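Local coordinates for protein GlcNAc Inducible Gene 2, GIG2 (Candida albicans, PDB 6AKZ) that binds an iron ion through two histidines and an aspartate and probably acts as an oxygenase of the DUF1479 family, with a cupin-type fold, at residues R229-E234 and L377-I382; N92-D97 and P143-I148; R288-K293 and I305-P310. One frame throughout, in Å; residues are numbered along the deposited sequence.

Contact 1 of 3, residues R229-E234 and L377-I382; sequences RTYSKE and LSITNI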
loop_
_atom_site.group_PDB
_atom_site.type_symbol
_atom_site.label_atom_id
_atom_site.label_comp_id
_atom_site.label_asym_id
_atom_site.label_seq_id
_atom_site.Cartn_x
_atom_site.Cartn_y
_atom_site.Cartn_z
ATOM N N ARG A 229 -12.076 5.851 3.967
ATOM C CA ARG A 229 -10.610 5.724 4.073
ATOM C C ARG A 229 -9.802 6.997 3.922
ATOM O O ARG A 229 -8.709 7.116 4.470
ATOM C CB ARG A 229 -10.129 4.663 3.065
ATOM C CG ARG A 229 -8.889 3.966 3.596
ATOM C CD ARG A 229 -8.570 2.776 2.747
ATOM N NE ARG A 229 -7.473 2.035 3.347
ATOM C CZ ARG A 229 -7.371 0.701 3.337
ATOM N NH1 ARG A 229 -8.287 -0.063 2.690
ATOM N NH2 ARG A 229 -6.353 0.134 3.930
ATOM N N THR A 230 -10.367 7.929 3.134
ATOM C CA THR A 230 -9.881 9.325 2.961
ATOM C C THR A 230 -9.579 10.003 4.309
ATOM O O THR A 230 -8.661 10.815 4.406
ATOM C CB THR A 230 -10.872 10.085 2.016
ATOM O OG1 THR A 230 -10.752 9.538 0.673
ATOM C CG2 THR A 230 -10.560 11.577 1.899
ATOM N N TYR A 231 -10.318 9.641 5.343
ATOM C CA TYR A 231 -10.212 10.275 6.624
ATOM C C TYR A 231 -9.639 9.347 7.718
ATOM O O TYR A 231 -9.720 9.648 8.885
ATOM C CB TYR A 231 -11.601 10.758 7.044
ATOM C CG TYR A 231 -12.158 11.749 6.072
ATOM C CD1 TYR A 231 -11.803 13.104 6.152
ATOM C CD2 TYR A 231 -13.031 11.350 5.045
ATOM C CE1 TYR A 231 -12.299 14.048 5.246
ATOM C CE2 TYR A 231 -13.539 12.300 4.133
ATOM C CZ TYR A 231 -13.141 13.662 4.262
ATOM O OH TYR A 231 -13.596 14.642 3.360
ATOM N N SER A 232 -9.113 8.201 7.308
ATOM C CA SER A 232 -8.570 7.247 8.247
ATOM C C SER A 232 -7.192 7.761 8.719
ATOM O O SER A 232 -6.404 8.280 7.965
ATOM C CB SER A 232 -8.439 5.850 7.608
ATOM O OG SER A 232 -7.490 5.839 6.531
ATOM N N LYS A 233 -6.921 7.490 9.986
ATOM C CA LYS A 233 -5.651 7.765 10.655
ATOM C C LYS A 233 -4.927 6.455 10.745
ATOM O O LYS A 233 -5.366 5.579 11.490
ATOM C CB LYS A 233 -5.940 8.311 12.046
ATOM C CG LYS A 233 -6.693 9.609 12.030
ATOM C CD LYS A 233 -7.054 10.070 13.438
ATOM C CE LYS A 233 -5.823 10.623 14.129
ATOM N NZ LYS A 233 -6.223 11.437 15.319
ATOM N N GLU A 234 -3.921 6.280 9.894
ATOM C CA GLU A 234 -3.129 5.091 9.872
ATOM C C GLU A 234 -2.170 4.982 11.059
ATOM O O GLU A 234 -1.618 3.909 11.289
ATOM C CB GLU A 234 -2.317 4.986 8.555
ATOM C CG GLU A 234 -3.289 4.628 7.434
ATOM C CD GLU A 234 -2.611 4.341 6.090
ATOM O OE1 GLU A 234 -1.390 4.247 6.025
ATOM O OE2 GLU A 234 -3.353 4.151 5.134
ATOM N N LEU A 377 -3.801 12.765 -4.110
ATOM C CA LEU A 377 -3.998 14.032 -3.478
ATOM C C LEU A 377 -5.220 13.916 -2.570
ATOM O O LEU A 377 -6.331 13.683 -3.023
ATOM C CB LEU A 377 -4.125 15.188 -4.481
ATOM C CG LEU A 377 -4.505 16.565 -3.849
ATOM C CD1 LEU A 377 -3.369 17.016 -2.950
ATOM C CD2 LEU A 377 -4.652 17.527 -5.043
ATOM N N SER A 378 -4.987 13.981 -1.310
ATOM C CA SER A 378 -6.071 13.746 -0.307
ATOM C C SER A 378 -5.742 14.348 0.976
ATOM O O SER A 378 -4.582 14.701 1.271
ATOM C CB SER A 378 -6.381 12.210 -0.147
ATOM O OG SER A 378 -5.348 11.601 0.599
ATOM N N ILE A 379 -6.746 14.509 1.804
ATOM C CA ILE A 379 -6.535 15.287 3.073
ATOM C C ILE A 379 -5.427 14.746 3.997
ATOM O O ILE A 379 -4.638 15.538 4.568
ATOM C CB ILE A 379 -7.862 15.530 3.786
ATOM C CG1 ILE A 379 -7.739 16.638 4.805
ATOM C CG2 ILE A 379 -8.443 14.300 4.442
ATOM C CD1 ILE A 379 -7.525 17.989 4.159
ATOM N N THR A 380 -5.268 13.430 4.065
ATOM C CA THR A 380 -4.224 12.837 4.959
ATOM C C THR A 380 -2.853 12.806 4.250
ATOM O O THR A 380 -1.939 12.278 4.839
ATOM C CB THR A 380 -4.601 11.455 5.526
ATOM O OG1 THR A 380 -4.746 10.483 4.461
ATOM C CG2 THR A 380 -5.932 11.492 6.324
ATOM N N ASN A 381 -2.784 13.249 2.977
ATOM C CA ASN A 381 -1.575 13.322 2.192
ATOM C C ASN A 381 -1.030 14.749 2.042
ATOM O O ASN A 381 -0.024 14.957 1.378
ATOM C CB ASN A 381 -1.744 12.643 0.841
ATOM C CG ASN A 381 -1.532 11.147 0.953
ATOM O OD1 ASN A 381 -0.775 10.718 1.857
ATOM N ND2 ASN A 381 -2.249 10.336 0.176
ATOM N N ILE A 382 -1.692 15.724 2.626
ATOM C CA ILE A 382 -1.148 17.099 2.524
ATOM C C ILE A 382 0.195 17.186 3.269
ATOM O O ILE A 382 1.158 17.847 2.795
ATOM C CB ILE A 382 -2.166 18.128 3.010
ATOM C CG1 ILE A 382 -3.439 18.073 2.163
ATOM C CG2 ILE A 382 -1.526 19.496 3.008
ATOM C CD1 ILE A 382 -3.272 18.407 0.706
HETATM O O HOH W 1 -5.526 7.985 5.623
HETATM O O HOH W 2 -6.457 11.161 2.874
#

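Contact 2 of 3, residues N92-D97 and P143-I148; sequences NVIDVD and PNMKAI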
loop_
_atom_site.group_PDB
_atom_site.type_symbol
_atom_site.label_atom_id
_atom_site.label_comp_id
_atom_site.label_asym_id
_atom_site.label_seq_id
_atom_site.Cartn_x
_atom_site.Cartn_y
_atom_site.Cartn_z
ATOM N N ASN A 92 6.198 -4.389 -19.897
ATOM C CA ASN A 92 6.676 -3.592 -20.987
ATOM C C ASN A 92 6.262 -2.117 -20.862
ATOM O O ASN A 92 5.948 -1.429 -21.828
ATOM C CB ASN A 92 6.229 -4.181 -22.362
ATOM C CG ASN A 92 6.774 -5.596 -22.643
ATOM O OD1 ASN A 92 7.950 -5.878 -22.508
ATOM N ND2 ASN A 92 5.939 -6.433 -23.139
ATOM N N VAL A 93 6.217 -1.634 -19.641
ATOM C CA VAL A 93 5.961 -0.214 -19.380
ATOM C C VAL A 93 7.166 0.627 -19.815
ATOM O O VAL A 93 6.994 1.714 -20.345
ATOM C CB VAL A 93 5.743 0.016 -17.895
ATOM C CG1 VAL A 93 5.483 1.529 -17.674
ATOM C CG2 VAL A 93 4.563 -0.882 -17.439
ATOM N N ILE A 94 8.367 0.132 -19.578
ATOM C CA ILE A 94 9.602 0.858 -19.907
ATOM C C ILE A 94 10.504 -0.064 -20.714
ATOM O O ILE A 94 10.660 -1.231 -20.363
ATOM C CB ILE A 94 10.359 1.303 -18.649
ATOM C CG1 ILE A 94 9.496 2.109 -17.677
ATOM C CG2 ILE A 94 11.629 2.108 -19.004
ATOM C CD1 ILE A 94 9.010 3.384 -18.206
ATOM N N ASP A 95 11.088 0.480 -21.791
ATOM C CA ASP A 95 12.115 -0.257 -22.577
ATOM C C ASP A 95 13.261 -0.762 -21.729
ATOM O O ASP A 95 13.777 -0.044 -20.882
ATOM C CB ASP A 95 12.726 0.652 -23.670
ATOM C CG ASP A 95 11.760 0.999 -24.761
ATOM O OD1 ASP A 95 10.929 0.131 -25.154
ATOM O OD2 ASP A 95 11.813 2.158 -25.259
ATOM N N VAL A 96 13.798 -1.919 -22.097
ATOM C CA VAL A 96 14.908 -2.513 -21.381
ATOM C C VAL A 96 16.130 -1.636 -21.433
ATOM O O VAL A 96 16.858 -1.508 -20.448
ATOM C CB VAL A 96 15.248 -3.907 -21.938
ATOM C CG1 VAL A 96 16.575 -4.420 -21.391
ATOM C CG2 VAL A 96 14.098 -4.878 -21.659
ATOM N N ASP A 97 16.402 -0.999 -22.556
ATOM C CA ASP A 97 17.595 -0.179 -22.575
ATOM C C ASP A 97 17.559 0.974 -21.586
ATOM O O ASP A 97 18.576 1.348 -20.967
ATOM C CB ASP A 97 17.877 0.346 -24.000
ATOM C CG ASP A 97 18.427 -0.756 -24.934
ATOM O OD1 ASP A 97 18.933 -1.822 -24.472
ATOM O OD2 ASP A 97 18.318 -0.551 -26.156
ATOM N N PRO A 143 6.293 9.176 -19.080
ATOM C CA PRO A 143 4.892 9.213 -19.561
ATOM C C PRO A 143 4.146 7.887 -19.414
ATOM O O PRO A 143 2.931 7.871 -19.120
ATOM C CB PRO A 143 5.044 9.552 -21.088
ATOM C CG PRO A 143 6.393 10.109 -21.206
ATOM C CD PRO A 143 7.232 9.404 -20.208
ATOM N N ASN A 144 4.866 6.787 -19.608
ATOM C CA ASN A 144 4.285 5.461 -19.474
ATOM C C ASN A 144 3.986 5.207 -18.004
ATOM O O ASN A 144 3.046 4.490 -17.662
ATOM C CB ASN A 144 5.239 4.396 -20.014
ATOM C CG ASN A 144 5.303 4.387 -21.529
ATOM O OD1 ASN A 144 4.647 5.187 -22.195
ATOM N ND2 ASN A 144 6.099 3.478 -22.082
ATOM N N MET A 145 4.752 5.755 -17.084
ATOM C CA MET A 145 4.480 5.554 -15.673
ATOM C C MET A 145 3.280 6.418 -15.279
ATOM O O MET A 145 2.419 5.965 -14.614
ATOM C CB MET A 145 5.659 5.891 -14.792
ATOM C CG MET A 145 6.834 5.011 -15.127
ATOM S SD MET A 145 6.519 3.390 -14.482
ATOM C CE MET A 145 5.270 2.813 -15.599
ATOM N N LYS A 146 3.271 7.685 -15.687
ATOM C CA LYS A 146 2.096 8.495 -15.379
ATOM C C LYS A 146 0.802 7.800 -15.874
ATOM O O LYS A 146 -0.236 7.854 -15.227
ATOM C CB LYS A 146 2.200 9.865 -16.033
ATOM C CG LYS A 146 3.329 10.708 -15.380
ATOM C CD LYS A 146 3.310 12.132 -15.982
ATOM C CE LYS A 146 4.191 13.060 -15.193
ATOM N NZ LYS A 146 4.128 14.475 -15.622
ATOM N N ALA A 147 0.882 7.228 -17.047
ATOM C CA ALA A 147 -0.244 6.552 -17.680
ATOM C C ALA A 147 -0.769 5.413 -16.829
ATOM O O ALA A 147 -1.987 5.294 -16.607
ATOM C CB ALA A 147 0.114 6.050 -19.082
ATOM N N ILE A 148 0.107 4.562 -16.335
ATOM C CA ILE A 148 -0.389 3.422 -15.547
ATOM C C ILE A 148 -0.967 3.861 -14.230
ATOM O O ILE A 148 -1.952 3.296 -13.779
ATOM C CB ILE A 148 0.622 2.269 -15.322
ATOM C CG1 ILE A 148 1.782 2.726 -14.479
ATOM C CG2 ILE A 148 1.091 1.713 -16.692
ATOM C CD1 ILE A 148 2.797 1.621 -14.184
#

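Contact 3 of 3, residues R288-K293 and I305-P310; sequences RPFFWK and IDLITP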
loop_
_atom_site.group_PDB
_atom_site.type_symbol
_atom_site.label_atom_id
_atom_site.label_comp_id
_atom_site.label_asym_id
_atom_site.label_seq_id
_atom_site.Cartn_x
_atom_site.Cartn_y
_atom_site.Cartn_z
ATOM N N ARG A 288 -10.661 -12.057 12.437
ATOM C CA ARG A 288 -9.809 -12.954 13.224
ATOM C C ARG A 288 -9.697 -12.670 14.768
ATOM O O ARG A 288 -9.679 -13.643 15.533
ATOM C CB ARG A 288 -8.453 -13.134 12.599
ATOM C CG ARG A 288 -7.628 -14.271 13.183
ATOM C CD ARG A 288 -8.221 -15.635 13.012
ATOM N NE ARG A 288 -7.230 -16.663 13.437
ATOM C CZ ARG A 288 -7.495 -17.949 13.615
ATOM N NH1 ARG A 288 -8.720 -18.399 13.463
ATOM N NH2 ARG A 288 -6.484 -18.783 13.930
ATOM N N PRO A 289 -9.645 -11.394 15.204
ATOM C CA PRO A 289 -9.649 -11.123 16.653
ATOM C C PRO A 289 -10.870 -11.622 17.356
ATOM O O PRO A 289 -10.769 -11.892 18.549
ATOM C CB PRO A 289 -9.487 -9.596 16.756
ATOM C CG PRO A 289 -8.858 -9.207 15.433
ATOM C CD PRO A 289 -9.499 -10.133 14.436
ATOM N N PHE A 290 -11.985 -11.793 16.645
ATOM C CA PHE A 290 -13.205 -12.307 17.186
ATOM C C PHE A 290 -13.329 -13.842 17.070
ATOM O O PHE A 290 -14.213 -14.454 17.740
ATOM C CB PHE A 290 -14.407 -11.696 16.489
ATOM C CG PHE A 290 -14.423 -10.184 16.547
ATOM C CD1 PHE A 290 -13.755 -9.402 15.586
ATOM C CD2 PHE A 290 -15.047 -9.542 17.565
ATOM C CE1 PHE A 290 -13.736 -8.040 15.679
ATOM C CE2 PHE A 290 -15.039 -8.158 17.649
ATOM C CZ PHE A 290 -14.403 -7.403 16.685
ATOM N N PHE A 291 -12.540 -14.446 16.168
ATOM C CA PHE A 291 -12.623 -15.890 15.918
ATOM C C PHE A 291 -11.259 -16.503 15.863
ATOM O O PHE A 291 -10.919 -17.178 14.885
ATOM C CB PHE A 291 -13.384 -16.139 14.619
ATOM C CG PHE A 291 -14.796 -15.630 14.625
ATOM C CD1 PHE A 291 -15.812 -16.334 15.285
ATOM C CD2 PHE A 291 -15.133 -14.466 13.997
ATOM C CE1 PHE A 291 -17.124 -15.891 15.273
ATOM C CE2 PHE A 291 -16.448 -14.013 13.968
ATOM C CZ PHE A 291 -17.455 -14.720 14.631
ATOM N N TRP A 292 -10.449 -16.206 16.894
ATOM C CA TRP A 292 -9.040 -16.517 16.914
ATOM C C TRP A 292 -8.852 -17.924 17.432
ATOM O O TRP A 292 -7.781 -18.461 17.229
ATOM C CB TRP A 292 -8.203 -15.551 17.801
ATOM C CG TRP A 292 -8.611 -15.536 19.245
ATOM C CD1 TRP A 292 -9.550 -14.734 19.819
ATOM C CD2 TRP A 292 -8.111 -16.392 20.303
ATOM N NE1 TRP A 292 -9.698 -15.041 21.159
ATOM C CE2 TRP A 292 -8.827 -16.053 21.487
ATOM C CE3 TRP A 292 -7.155 -17.421 20.360
ATOM C CZ2 TRP A 292 -8.578 -16.675 22.715
ATOM C CZ3 TRP A 292 -6.923 -18.048 21.569
ATOM C CH2 TRP A 292 -7.639 -17.667 22.737
ATOM N N LYS A 293 -9.851 -18.481 18.124
ATOM C CA LYS A 293 -9.759 -19.860 18.677
ATOM C C LYS A 293 -10.300 -20.897 17.726
ATOM O O LYS A 293 -11.490 -20.959 17.483
ATOM C CB LYS A 293 -10.488 -19.919 19.999
ATOM C CG LYS A 293 -10.242 -21.196 20.777
ATOM C CD LYS A 293 -9.416 -20.958 22.029
ATOM C CE LYS A 293 -8.805 -22.252 22.568
ATOM N NZ LYS A 293 -9.786 -23.323 22.934
ATOM N N ILE A 305 -17.980 -16.682 18.677
ATOM C CA ILE A 305 -17.408 -15.354 18.746
ATOM C C ILE A 305 -16.806 -15.071 20.083
ATOM O O ILE A 305 -17.305 -15.571 21.099
ATOM C CB ILE A 305 -18.466 -14.294 18.354
ATOM C CG1 ILE A 305 -17.780 -12.975 18.021
ATOM C CG2 ILE A 305 -19.488 -14.111 19.472
ATOM C CD1 ILE A 305 -18.640 -12.066 17.180
ATOM N N ASP A 306 -15.704 -14.344 20.090
ATOM C CA ASP A 306 -15.039 -13.871 21.276
ATOM C C ASP A 306 -15.136 -12.334 21.279
ATOM O O ASP A 306 -14.343 -11.647 20.597
ATOM C CB ASP A 306 -13.542 -14.250 21.305
ATOM C CG ASP A 306 -12.744 -13.451 22.367
ATOM O OD1 ASP A 306 -13.333 -13.124 23.418
ATOM O OD2 ASP A 306 -11.551 -13.104 22.157
ATOM N N LEU A 307 -16.060 -11.800 22.091
ATOM C CA LEU A 307 -16.212 -10.371 22.201
ATOM C C LEU A 307 -15.567 -9.787 23.419
ATOM O O LEU A 307 -15.712 -8.598 23.661
ATOM C CB LEU A 307 -17.681 -10.016 22.131
ATOM C CG LEU A 307 -18.273 -10.232 20.729
ATOM C CD1 LEU A 307 -19.770 -10.351 20.853
ATOM C CD2 LEU A 307 -17.963 -9.137 19.706
ATOM N N ILE A 308 -14.767 -10.582 24.130
ATOM C CA ILE A 308 -14.267 -10.181 25.442
ATOM C C ILE A 308 -12.759 -10.019 25.515
ATOM O O ILE A 308 -12.321 -8.963 25.941
ATOM C CB ILE A 308 -14.718 -11.160 26.584
ATOM C CG1 ILE A 308 -16.229 -11.458 26.524
ATOM C CG2 ILE A 308 -14.328 -10.602 27.941
ATOM C CD1 ILE A 308 -17.147 -10.244 26.508
ATOM N N THR A 309 -11.948 -11.015 25.138
ATOM C CA THR A 309 -10.474 -10.871 25.394
ATOM C C THR A 309 -9.919 -9.758 24.507
ATOM O O THR A 309 -10.315 -9.700 23.352
ATOM C CB THR A 309 -9.652 -12.126 25.024
ATOM O OG1 THR A 309 -9.495 -12.175 23.589
ATOM C CG2 THR A 309 -10.329 -13.424 25.539
ATOM N N PRO A 310 -8.956 -8.967 24.989
ATOM C CA PRO A 310 -8.331 -7.941 24.165
ATOM C C PRO A 310 -7.244 -8.538 23.239
ATOM O O PRO A 310 -6.128 -8.056 23.205
ATOM C CB PRO A 310 -7.712 -7.032 25.215
ATOM C CG PRO A 310 -7.217 -8.002 26.230
ATOM C CD PRO A 310 -8.298 -9.043 26.313
#

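Contact 1 of 3, residues R229-E234 and L377-I382
I379 and T380 press their CG2 methyls against the carbonyls of T230 and S232, and I379 also against the ring of Y231; this is the tight part of the contact. T380 CG2 touches two carbonyl oxygens, 3.4 Å from T230 O and 3.6 Å from S232 O. I379 CG2 also reaches T230 O and approaches the Y231 ring obliquely, 3.9 Å from Y231 CE1. The tyrosine crosses the isoleucine at a slant, and its hydroxyl goes on to the backbone N of L165.

The other side is looser: no direct hydrogen bond joins the segments, and two waters do the polar work. Water 2 donates to T230 O at 2.7 Å, accepts from T380 N, hydrogen-bonds S378 OG and lies doubtfully close to T380 OG1. Water 1 donates to S232 O and hydrogen-bonds T380 OG1 at 2.9 Å. With chi1 at 63°, OG1 of T380 lies between its own backbone N and carbonyl carbon, facing both waters. S232 OG turns back on its own segment and donates in the carbonyl plane to a lone pair of R229 O; the same oxygen also accepts from S232 N.

Helix 466-474 packs on Y231, I379 and T380. The whole is a water-bridged junction of two loops, joining the segment just before helix 382-394 to the long connection that leads into strand 256-261 of the main sheet of this cupin-clan fold.

Contact 2 of 3, residues N92-D97 and P143-I148
V93 and N144 bring together a strand-to-helix connection and the first turn of helix 143-153, on the flank of the main sheet in this cupin-clan fold. Segment 92-97 leaves strand 87-91 and runs into helix 96-112.

V93 is the chief bump. Its isopropyl group enters a hollow walled by N144, M145 and I148: CG1 lies 3.7 Å from N144 CB, while CG2 points to I148 CG2 at a looser 4.4 Å. V93 and N144 run alongside each other in opposite senses, which lets the valine methyl lie against the asparagine stem while the amide reaches the valine carbonyl. M145 forms another wall: its chain is bent, and M145 SD lies 3.8 Å from V93 CG1. The modelled position of its terminal methyl against V93 is too close to be trusted.

I94 fills the neighbouring groove with CD1, which is 4.1 Å from M145 CG and 4.3 Å from N144 CB. Here the isoleucine and methionine side chains stand roughly perpendicular to one another. F346 of strand 346-350 also touches M145 and I148, so these side chains meet the sheet as well as the connection; F66 touches N144 and I148.

One polar bond pins this apolar fit: N144 ND2 donates to V93 O over 2.6 Å at an N-H...O angle of 162°, with the oxygen only 9° out of the asparagine amide plane.

Contact 3 of 3, residues R288-K293 and I305-P310
D306 meets F290 and W292 across a compact loop-to-loop contact, and its carboxylate closes an Asx turn within segment 305-310. Both segments belong to the long connection between helix 278-287 and strand 322-323.

From the backbone, D306 N donates to F290 O at 2.8 Å. Next along the side chain, D306 CB lies 3.6 Å from F290 O. Chi1 of 165° sets CG anti to the backbone N, and there D306 CG comes 3.6 Å from W292 NE1. At the tip the two oxygens divide the work. OD1 stays within its own segment and takes two backbone donors: T309 N on the syn lone pair and I308 N from above the carboxylate plane. OD2 accepts from T309 OG1 on its syn lone pair and from the indole of W292. K23 of helix 18-26 adds a salt bridge to OD2, so several donors hold the group and would probably stabilise its negative charge.

The apolar flank is built by I305 and L307. F291 CE1 meets I305 CB at 3.7 Å, its ring oblique to the isoleucine and stacked elsewhere with W39. L307 CD2 approaches the F290 ring at its edge, 3.6 Å from F290 CD2.

W292 NE1 reaches D306 OD2 over 2.9 Å, the oxygen 4° out of the indole plane, while the nitrogen stands 38° out of the carboxylate plane.

How the contacts relate
From the N terminus, contact 2 comes first: 143-148 returns to 92-97 and closes a loop of 45 residues, joining the start of helix 143-153 to the lead-in of helix 96-112. Contact 1 opens later, and its 142-residue loop is completed only when 377-382 arrives. Contact 3 lies wholly within that span, closing a short loop of 11 residues, so these two nest, while contact 2 stands in series with both. Contacts 2 and 3 lie on opposite sides of the chain's centre, their centres about 46 Å apart. Contact 1 instead ties connections beside the C-terminal helices; contact 3 lies by the N-terminal helices.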